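Local coordinates for protein N-acetylglucosamine-6-phosphate deacetylase (Mycobacterium smegmatis, PDB 6FV4) that probably removes the acetyl group from N-acetylglucosamine-6-phosphate, as a metal-dependent hydrolase of the amidohydrolase superfamily, at residues R118-L123 / G164-A169; A264-I269 / E276-I281; Q326-A331 / R348-N353. The protein carries 1 engineered substitution. One frame throughout, in Å; residues are numbered along the deposited sequence.

All three contacts lie in the amidohydrolase domain, which in this superfamily is a distorted (beta/alpha)8 barrel with metals at the C-terminal ends of its strands. Contact 1 joins two outer helices and stands apart: its centre is about 31 Å from contact 2's and about 30 Å from contact 3's. Contacts 2 and 3 have centres about 9 Å apart and share one core, where Tyr266 OH meets Gln349 OE1 at 2.6 Å and Leu280 N meets Gln349 O at 2.8 Å. Towards the active site, the side chain of Leu280 is about 10 Å from that of the zinc ligand His72, and that of Val120 about 11 Å from that of the metal ligand Glu138.

Contact 1. Residues R118-L123 / G164-A169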
loop_
_atom_site.group_PDB
_atom_site.type_symbol
_atom_site.label_atom_id
_atom_site.label_comp_id
_atom_site.label_asym_id
_atom_site.label_seq_id
_atom_site.Cartn_x
_atom_site.Cartn_y
_atom_site.Cartn_z
ATOM N N ARG B 118 30.778 -23.287 -10.599
ATOM C CA ARG B 118 31.146 -23.151 -12.007
ATOM C C ARG B 118 30.424 -21.969 -12.655
ATOM O O ARG B 118 31.037 -21.167 -13.373
ATOM C CB ARG B 118 30.835 -24.451 -12.754
ATOM C CG ARG B 118 30.738 -24.309 -14.283
ATOM C CD ARG B 118 30.193 -25.575 -14.972
ATOM N NE ARG B 118 28.856 -25.948 -14.510
ATOM C CZ ARG B 118 27.726 -25.428 -14.982
ATOM N NH1 ARG B 118 27.758 -24.507 -15.944
ATOM N NH2 ARG B 118 26.556 -25.817 -14.487
ATOM N N GLN B 119 29.115 -21.847 -12.410
ATOM C CA GLN B 119 28.351 -20.750 -12.997
ATOM C C GLN B 119 28.871 -19.403 -12.513
ATOM O O GLN B 119 29.088 -18.485 -13.311
ATOM C CB GLN B 119 26.869 -20.913 -12.661
ATOM C CG GLN B 119 26.224 -22.112 -13.322
ATOM C CD GLN B 119 24.840 -22.406 -12.763
ATOM O OE1 GLN B 119 24.344 -21.684 -11.908
ATOM N NE2 GLN B 119 24.210 -23.469 -13.248
ATOM N N VAL B 120 29.086 -19.271 -11.201
ATOM C CA VAL B 120 29.606 -18.021 -10.652
ATOM C C VAL B 120 30.974 -17.704 -11.244
ATOM O O VAL B 120 31.216 -16.583 -11.711
ATOM C CB VAL B 120 29.643 -18.087 -9.116
ATOM C CG1 VAL B 120 30.532 -16.987 -8.542
ATOM C CG2 VAL B 120 28.220 -17.944 -8.554
ATOM N N SER B 121 31.880 -18.696 -11.260
ATOM C CA SER B 121 33.207 -18.491 -11.837
ATOM C C SER B 121 33.127 -18.011 -13.281
ATOM O O SER B 121 33.811 -17.056 -13.667
ATOM C CB SER B 121 34.029 -19.788 -11.769
ATOM O OG SER B 121 34.455 -20.055 -10.450
ATOM N N GLY B 122 32.299 -18.669 -14.098
ATOM C CA GLY B 122 32.176 -18.271 -15.494
ATOM C C GLY B 122 31.528 -16.909 -15.699
ATOM O O GLY B 122 31.916 -16.154 -16.601
ATOM N N LEU B 123 30.511 -16.577 -14.897
ATOM C CA LEU B 123 29.895 -15.263 -15.071
ATOM C C LEU B 123 30.816 -14.153 -14.569
ATOM O O LEU B 123 30.803 -13.043 -15.116
ATOM C CB LEU B 123 28.533 -15.196 -14.358
ATOM C CG LEU B 123 27.297 -15.829 -15.002
ATOM C CD1 LEU B 123 26.021 -15.474 -14.204
ATOM C CD2 LEU B 123 27.141 -15.381 -16.450
ATOM N N GLY B 164 30.819 -18.341 1.735
ATOM C CA GLY B 164 32.175 -17.842 1.546
ATOM C C GLY B 164 32.840 -18.400 0.297
ATOM O O GLY B 164 33.492 -17.663 -0.453
ATOM N N ARG B 165 32.657 -19.699 0.039
ATOM C CA ARG B 165 33.237 -20.316 -1.155
ATOM C C ARG B 165 32.654 -19.725 -2.432
ATOM O O ARG B 165 33.382 -19.487 -3.405
ATOM C CB ARG B 165 33.009 -21.823 -1.121
ATOM C CG ARG B 165 33.798 -22.533 -0.034
ATOM C CD ARG B 165 33.733 -24.019 -0.240
ATOM N NE ARG B 165 32.391 -24.558 -0.044
ATOM C CZ ARG B 165 31.942 -25.030 1.113
ATOM N NH1 ARG B 165 32.727 -25.011 2.181
ATOM N NH2 ARG B 165 30.707 -25.507 1.208
ATOM N N VAL B 166 31.336 -19.483 -2.448
ATOM C CA VAL B 166 30.702 -18.916 -3.632
ATOM C C VAL B 166 31.129 -17.471 -3.823
ATOM O O VAL B 166 31.424 -17.042 -4.946
ATOM C CB VAL B 166 29.172 -19.056 -3.536
ATOM C CG1 VAL B 166 28.497 -18.230 -4.620
ATOM C CG2 VAL B 166 28.786 -20.515 -3.658
ATOM N N LEU B 167 31.176 -16.692 -2.737
ATOM C CA LEU B 167 31.630 -15.310 -2.848
ATOM C C LEU B 167 33.101 -15.239 -3.254
ATOM O O LEU B 167 33.498 -14.350 -4.018
ATOM C CB LEU B 167 31.408 -14.563 -1.531
ATOM C CG LEU B 167 29.956 -14.279 -1.104
ATOM C CD1 LEU B 167 29.930 -13.328 0.064
ATOM C CD2 LEU B 167 29.147 -13.739 -2.249
ATOM N N ASP B 168 33.930 -16.149 -2.736
ATOM C CA ASP B 168 35.322 -16.191 -3.175
ATOM C C ASP B 168 35.405 -16.429 -4.674
ATOM O O ASP B 168 36.125 -15.724 -5.386
ATOM C CB ASP B 168 36.088 -17.271 -2.408
ATOM C CG ASP B 168 36.334 -16.893 -0.959
ATOM O OD1 ASP B 168 36.075 -15.721 -0.588
ATOM O OD2 ASP B 168 36.758 -17.784 -0.186
ATOM N N ALA B 169 34.635 -17.403 -5.177
ATOM C CA ALA B 169 34.662 -17.725 -6.601
ATOM C C ALA B 169 34.311 -16.522 -7.477
ATOM O O ALA B 169 34.775 -16.430 -8.619
ATOM C CB ALA B 169 33.712 -18.892 -6.879
HETATM O O HOH W 1 36.961 -18.118 -9.771
#
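Val120 reaches from helix 113-129 into the groove beside helix 160-170, where its two methyl groups divide the work. CG1 lies 3.7 Å from the backbone oxygen Val166 O and also packs against the methyl of Ala169, with Val120 CG1 and Ala169 CB 4.1 Å apart. CG2 takes the other partner, Val166 CG1, at 4.0 Å. Val120 CG1 is anti to its own backbone nitrogen (chi1 164°) and CG2 lies beside that nitrogen, an orientation in which CG1 faces the Val166 carbonyl and Ala169, and CG2 the Val166 side chain. The side chains of the two valines cross at about a right angle. This is the buried, close part of the interface.

One residue further on, the packing gives way to water. Ser121 is exposed, and its OG stands 3.8 Å from Ala169 CB, a plain van der Waals contact. The same hydroxyl hydrogen-bonds to Leu117 O one turn back in its own helix and shares a water with the other helix; that water donates to Ala169 O at 3.0 Å. The backbone carbonyl is thus linked to the serine through solvent, with no direct hydrogen bond between the two segments.

The two segments run nearly parallel, their axes 9.0 Å apart and crossing at -23°, as neighbouring outer helices of a beta/alpha barrel do. Leu116 and Leu117 of helix 113-129 extend the apolar seam along Val166, and Leu117 also touches Ala169. Beneath the helices, Leu137 of strand 134-138 receives both valines, while Leu108 of strand 104-109 packs against Val120.

Contact 2. Residues A264-I269 / E276-I281; sequences AIYRHI and ERLSLI
A beta-alpha-beta unit of the amidohydrolase barrel, strand 251-255, helix 263-273 and strand 278-281, is closed here by apolar packing of its helix on its second strand. Leu278 points toward the helix and meets it with one branch. Its CD1 touches Ile269 CG2 at 3.8 Å and lies 4.3 Å from Tyr266 CD1, so a single methyl fits between the branched and the aromatic side chain. CG2 of Ile269 is anti to the backbone nitrogen and faces the strand, while CG1 (chi1 -66°) lies beside that nitrogen.

Further along the strand Leu280 CD2 approaches Tyr266 CE1 at 4.2 Å. Both leucine methyls come obliquely to the tyrosine ring, and the side chains of Tyr266 and Leu280 cross at about a right angle. The phenol oxygen leaves this apolar patch: Tyr266 OH is hydrogen-bonded to Gln349 OE1, which ties down the polar end of a buried ring.

Helix and strand segments run at 150° to each other with axes 10.9 Å apart, as expected when the chain turns back into the barrel. Met254 of strand 251-255 packs against Tyr266 and Ile269. Helix 339-357 covers Leu278 and Leu280 through Gln349, and on the outer side of helix 263-273 His268 and Arg267 meet the second subunit.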
loop_
_atom_site.group_PDB
_atom_site.type_symbol
_atom_site.label_atom_id
_atom_site.label_comp_id
_atom_site.label_asym_id
_atom_site.label_seq_id
_atom_site.Cartn_x
_atom_site.Cartn_y
_atom_site.Cartn_z
ATOM N N ALA B 264 -2.839 -2.315 -11.062
ATOM C CA ALA B 264 -3.250 -1.564 -9.871
ATOM C C ALA B 264 -2.418 -1.940 -8.647
ATOM O O ALA B 264 -2.260 -1.125 -7.728
ATOM C CB ALA B 264 -4.740 -1.776 -9.588
ATOM N N ILE B 265 -1.871 -3.153 -8.617
ATOM C CA ILE B 265 -0.919 -3.507 -7.567
ATOM C C ILE B 265 0.352 -2.681 -7.704
ATOM O O ILE B 265 0.912 -2.216 -6.704
ATOM C CB ILE B 265 -0.603 -5.012 -7.588
ATOM C CG1 ILE B 265 -1.862 -5.832 -7.285
ATOM C CG2 ILE B 265 0.474 -5.342 -6.563
ATOM C CD1 ILE B 265 -2.359 -5.668 -5.857
ATOM N N TYR B 266 0.824 -2.484 -8.942
ATOM C CA TYR B 266 2.003 -1.649 -9.166
ATOM C C TYR B 266 1.742 -0.203 -8.739
ATOM O O TYR B 266 2.629 0.466 -8.188
ATOM C CB TYR B 266 2.410 -1.713 -10.639
ATOM C CG TYR B 266 3.215 -0.522 -11.109
ATOM C CD1 TYR B 266 4.564 -0.391 -10.764
ATOM C CD2 TYR B 266 2.639 0.466 -11.898
ATOM C CE1 TYR B 266 5.306 0.710 -11.181
ATOM C CE2 TYR B 266 3.368 1.568 -12.322
ATOM C CZ TYR B 266 4.706 1.680 -11.965
ATOM O OH TYR B 266 5.446 2.765 -12.377
ATOM N N ARG B 267 0.538 0.300 -9.011
ATOM C CA ARG B 267 0.148 1.636 -8.553
ATOM C C ARG B 267 0.072 1.703 -7.034
ATOM O O ARG B 267 0.556 2.659 -6.418
ATOM C CB ARG B 267 -1.209 2.021 -9.155
ATOM C CG ARG B 267 -1.149 2.859 -10.399
ATOM C CD ARG B 267 -2.502 3.559 -10.682
ATOM N NE ARG B 267 -3.660 2.657 -10.607
ATOM C CZ ARG B 267 -4.049 1.835 -11.579
ATOM N NH1 ARG B 267 -3.364 1.764 -12.717
ATOM N NH2 ARG B 267 -5.123 1.068 -11.415
ATOM N N HIS B 268 -0.602 0.730 -6.421
ATOM C CA HIS B 268 -0.686 0.647 -4.963
ATOM C C HIS B 268 0.692 0.688 -4.307
ATOM O O HIS B 268 0.921 1.427 -3.341
ATOM C CB HIS B 268 -1.410 -0.648 -4.590
ATOM C CG HIS B 268 -1.575 -0.854 -3.116
ATOM N ND1 HIS B 268 -2.484 -0.142 -2.362
ATOM C CD2 HIS B 268 -0.960 -1.703 -2.263
ATOM C CE1 HIS B 268 -2.415 -0.541 -1.103
ATOM N NE2 HIS B 268 -1.497 -1.490 -1.017
ATOM N N ILE B 269 1.620 -0.132 -4.800
ATOM C CA ILE B 269 2.942 -0.183 -4.183
ATOM C C ILE B 269 3.693 1.119 -4.432
ATOM O O ILE B 269 4.334 1.663 -3.525
ATOM C CB ILE B 269 3.721 -1.418 -4.676
ATOM C CG1 ILE B 269 3.038 -2.696 -4.179
ATOM C CG2 ILE B 269 5.190 -1.385 -4.173
ATOM C CD1 ILE B 269 2.830 -2.752 -2.656
ATOM N N GLU B 276 11.239 6.660 -4.835
ATOM C CA GLU B 276 12.624 6.230 -4.671
ATOM C C GLU B 276 12.783 4.751 -4.382
ATOM O O GLU B 276 13.920 4.276 -4.337
ATOM C CB GLU B 276 13.296 6.970 -3.502
ATOM C CG GLU B 276 14.091 8.178 -3.896
ATOM C CD GLU B 276 13.278 9.088 -4.764
ATOM O OE1 GLU B 276 13.799 9.577 -5.790
ATOM O OE2 GLU B 276 12.095 9.294 -4.428
ATOM N N ARG B 277 11.702 4.026 -4.115
ATOM C CA ARG B 277 11.833 2.747 -3.439
ATOM C C ARG B 277 11.305 1.572 -4.249
ATOM O O ARG B 277 11.184 0.474 -3.702
ATOM C CB ARG B 277 11.160 2.799 -2.066
ATOM C CG ARG B 277 11.824 3.750 -1.074
ATOM C CD ARG B 277 11.299 3.501 0.335
ATOM N NE ARG B 277 11.147 2.071 0.545
ATOM C CZ ARG B 277 10.182 1.476 1.243
ATOM N NH1 ARG B 277 9.227 2.181 1.849
ATOM N NH2 ARG B 277 10.165 0.146 1.308
ATOM N N LEU B 278 11.034 1.753 -5.540
ATOM C CA LEU B 278 10.640 0.654 -6.413
ATOM C C LEU B 278 11.579 0.570 -7.605
ATOM O O LEU B 278 11.905 1.591 -8.221
ATOM C CB LEU B 278 9.180 0.793 -6.899
ATOM C CG LEU B 278 8.666 -0.468 -7.625
ATOM C CD1 LEU B 278 7.165 -0.640 -7.369
ATOM C CD2 LEU B 278 8.909 -0.411 -9.120
ATOM N N SER B 279 12.006 -0.654 -7.924
ATOM C CA SER B 279 12.810 -0.958 -9.099
ATOM C C SER B 279 11.986 -1.769 -10.087
ATOM O O SER B 279 11.400 -2.791 -9.715
ATOM C CB SER B 279 14.051 -1.783 -8.720
ATOM O OG SER B 279 14.910 -1.054 -7.879
ATOM N N LEU B 280 11.994 -1.356 -11.349
ATOM C CA LEU B 280 11.422 -2.160 -12.417
ATOM C C LEU B 280 12.481 -3.162 -12.861
ATOM O O LEU B 280 13.638 -2.792 -13.024
ATOM C CB LEU B 280 10.987 -1.282 -13.583
ATOM C CG LEU B 280 9.869 -0.289 -13.217
ATOM C CD1 LEU B 280 9.733 0.773 -14.281
ATOM C CD2 LEU B 280 8.594 -1.032 -13.059
ATOM N N ILE B 281 12.088 -4.433 -12.989
ATOM C CA ILE B 281 12.951 -5.510 -13.455
ATOM C C ILE B 281 12.165 -6.288 -14.501
ATOM O O ILE B 281 10.942 -6.162 -14.623
ATOM C CB ILE B 281 13.414 -6.462 -12.323
ATOM C CG1 ILE B 281 12.198 -7.155 -11.705
ATOM C CG2 ILE B 281 14.239 -5.721 -11.252
ATOM C CD1 ILE B 281 12.487 -8.471 -11.025
#

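Contact 3. Residues Q326-A331 / R348-N353; sequences QVFRLA and RQACVN
Helices 324-334 and 339-357, consecutive in the amidohydrolase domain, pack here through Phe328 and two alanines, with the Gln349 amide at one end. The apolar contact is led by Phe328, whose CD1 lies 3.9 Å from Ala350 CB. With CG anti to the backbone nitrogen (chi1 -177°), the phenyl group swings out across the gap, while the Ala350 methyl points toward helix 324-334 and meets the ring at its edge, near its plane. The ring also touches Leu343, Ala346 and Val347, on the preceding turns of helix 339-357, and meets the ring of Phe68 of strand 63-76 with planes at about 40°.

A second, looser touch pairs Ala331 with Gln349, where Ala331 CB stands 4.3 Å from the amide oxygen OE1 of Gln349. No hydrogen bond joins the two segments; the polar partner of this oxygen is Tyr266 OH. NE2 of the same amide has a weak hydrogen bond to Thr270 OG1, so both ends of this buried group are engaged on helix 263-273. Ala331 and Ala350 both pack on Leu280 as well, and strand 278-281 thereby lines the seam between the helices.

Backbone hydrogen bonding distinguishes the second segment. Helix 339-357 widens at 348-352 into a pi-type turn, and its backbone also bonds to two strands: Gln349 O accepts Leu280 N, and Ala350 is hydrogen-bonded through its backbone to Val69. Within the wide turn Arg348 O accepts Asn353 N at 2.7 Å, five residues on, and only weakly Val352 N at 3.2 Å.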
loop_
_atom_site.group_PDB
_atom_site.type_symbol
_atom_site.label_atom_id
_atom_site.label_comp_id
_atom_site.label_asym_id
_atom_site.label_seq_id
_atom_site.Cartn_x
_atom_site.Cartn_y
_atom_site.Cartn_z
ATOM N N GLN B 326 9.760 -2.681 -22.498
ATOM C CA GLN B 326 8.339 -2.959 -22.306
ATOM C C GLN B 326 7.879 -2.575 -20.906
ATOM O O GLN B 326 6.796 -2.003 -20.743
ATOM C CB GLN B 326 8.039 -4.437 -22.576
ATOM C CG GLN B 326 8.068 -4.819 -24.051
ATOM C CD GLN B 326 8.136 -6.325 -24.264
ATOM O OE1 GLN B 326 9.220 -6.895 -24.332
ATOM N NE2 GLN B 326 6.977 -6.970 -24.392
ATOM N N VAL B 327 8.670 -2.881 -19.878
ATOM C CA VAL B 327 8.211 -2.561 -18.529
ATOM C C VAL B 327 8.211 -1.052 -18.304
ATOM O O VAL B 327 7.318 -0.519 -17.625
ATOM C CB VAL B 327 9.038 -3.295 -17.461
ATOM C CG1 VAL B 327 9.011 -4.811 -17.716
ATOM C CG2 VAL B 327 10.444 -2.774 -17.422
ATOM N N PHE B 328 9.190 -0.341 -18.880
ATOM C CA PHE B 328 9.198 1.120 -18.816
ATOM C C PHE B 328 7.909 1.697 -19.397
ATOM O O PHE B 328 7.258 2.551 -18.779
ATOM C CB PHE B 328 10.413 1.666 -19.572
ATOM C CG PHE B 328 10.564 3.178 -19.504
ATOM C CD1 PHE B 328 11.197 3.781 -18.427
ATOM C CD2 PHE B 328 10.087 3.986 -20.526
ATOM C CE1 PHE B 328 11.357 5.178 -18.371
ATOM C CE2 PHE B 328 10.231 5.375 -20.470
ATOM C CZ PHE B 328 10.866 5.968 -19.390
ATOM N N ARG B 329 7.540 1.249 -20.596
ATOM C CA ARG B 329 6.352 1.764 -21.269
ATOM C C ARG B 329 5.084 1.391 -20.507
ATOM O O ARG B 329 4.160 2.204 -20.400
ATOM C CB ARG B 329 6.331 1.235 -22.704
ATOM C CG ARG B 329 5.219 1.727 -23.600
ATOM C CD ARG B 329 5.468 1.321 -25.071
ATOM N NE ARG B 329 5.986 -0.043 -25.222
ATOM C CZ ARG B 329 7.191 -0.357 -25.703
ATOM N NH1 ARG B 329 8.037 0.591 -26.098
ATOM N NH2 ARG B 329 7.555 -1.632 -25.792
ATOM N N LEU B 330 5.032 0.177 -19.939
ATOM C CA LEU B 330 3.885 -0.199 -19.110
ATOM C C LEU B 330 3.868 0.576 -17.793
ATOM O O LEU B 330 2.799 0.963 -17.302
ATOM C CB LEU B 330 3.895 -1.709 -18.857
ATOM C CG LEU B 330 3.425 -2.560 -20.041
ATOM C CD1 LEU B 330 3.603 -4.061 -19.798
ATOM C CD2 LEU B 330 1.940 -2.213 -20.365
ATOM N N ALA B 331 5.037 0.817 -17.205
ATOM C CA ALA B 331 5.109 1.649 -16.008
ATOM C C ALA B 331 4.541 3.045 -16.265
ATOM O O ALA B 331 3.782 3.575 -15.445
ATOM C CB ALA B 331 6.561 1.737 -15.522
ATOM N N ARG B 348 13.136 7.072 -12.654
ATOM C CA ARG B 348 13.628 6.678 -11.335
ATOM C C ARG B 348 13.534 5.167 -11.141
ATOM O O ARG B 348 14.476 4.529 -10.657
ATOM C CB ARG B 348 12.834 7.394 -10.249
ATOM C CG ARG B 348 13.369 8.774 -9.887
ATOM C CD ARG B 348 12.273 9.621 -9.255
ATOM N NE ARG B 348 12.817 10.691 -8.410
ATOM C CZ ARG B 348 13.131 11.910 -8.838
ATOM N NH1 ARG B 348 12.953 12.243 -10.113
ATOM N NH2 ARG B 348 13.619 12.805 -7.991
ATOM N N GLN B 349 12.396 4.574 -11.512
ATOM C CA GLN B 349 12.193 3.157 -11.229
ATOM C C GLN B 349 13.008 2.251 -12.143
ATOM O O GLN B 349 13.333 1.122 -11.750
ATOM C CB GLN B 349 10.716 2.811 -11.356
ATOM C CG GLN B 349 9.864 3.487 -10.301
ATOM C CD GLN B 349 8.409 3.183 -10.483
ATOM O OE1 GLN B 349 7.975 2.874 -11.598
ATOM N NE2 GLN B 349 7.640 3.245 -9.388
ATOM N N ALA B 350 13.298 2.683 -13.372
ATOM C CA ALA B 350 13.976 1.819 -14.331
ATOM C C ALA B 350 15.467 2.102 -14.440
ATOM O O ALA B 350 16.187 1.300 -15.052
ATOM C CB ALA B 350 13.351 1.961 -15.724
ATOM N N CYS B 351 15.935 3.222 -13.874
ATOM C CA CYS B 351 17.307 3.687 -14.043
ATOM C C CYS B 351 17.978 4.013 -12.711
ATOM O O CYS B 351 19.039 3.455 -12.404
ATOM C CB CYS B 351 17.356 4.920 -14.961
ATOM S SG CYS B 351 16.357 4.819 -16.501
ATOM N N VAL B 352 17.398 4.891 -11.900
ATOM C CA VAL B 352 18.116 5.382 -10.718
ATOM C C VAL B 352 17.957 4.450 -9.526
ATOM O O VAL B 352 18.950 4.038 -8.910
ATOM C CB VAL B 352 17.678 6.814 -10.363
ATOM C CG1 VAL B 352 18.514 7.320 -9.185
ATOM C CG2 VAL B 352 17.824 7.725 -11.570
ATOM N N ASN B 353 16.727 4.115 -9.168
ATOM C CA ASN B 353 16.491 3.280 -7.992
ATOM C C ASN B 353 17.223 1.954 -8.066
ATOM O O ASN B 353 17.807 1.546 -7.050
ATOM C CB ASN B 353 14.988 3.036 -7.797
ATOM C CG ASN B 353 14.201 4.336 -7.642
ATOM O OD1 ASN B 353 14.788 5.386 -7.443
ATOM N ND2 ASN B 353 12.871 4.255 -7.729
#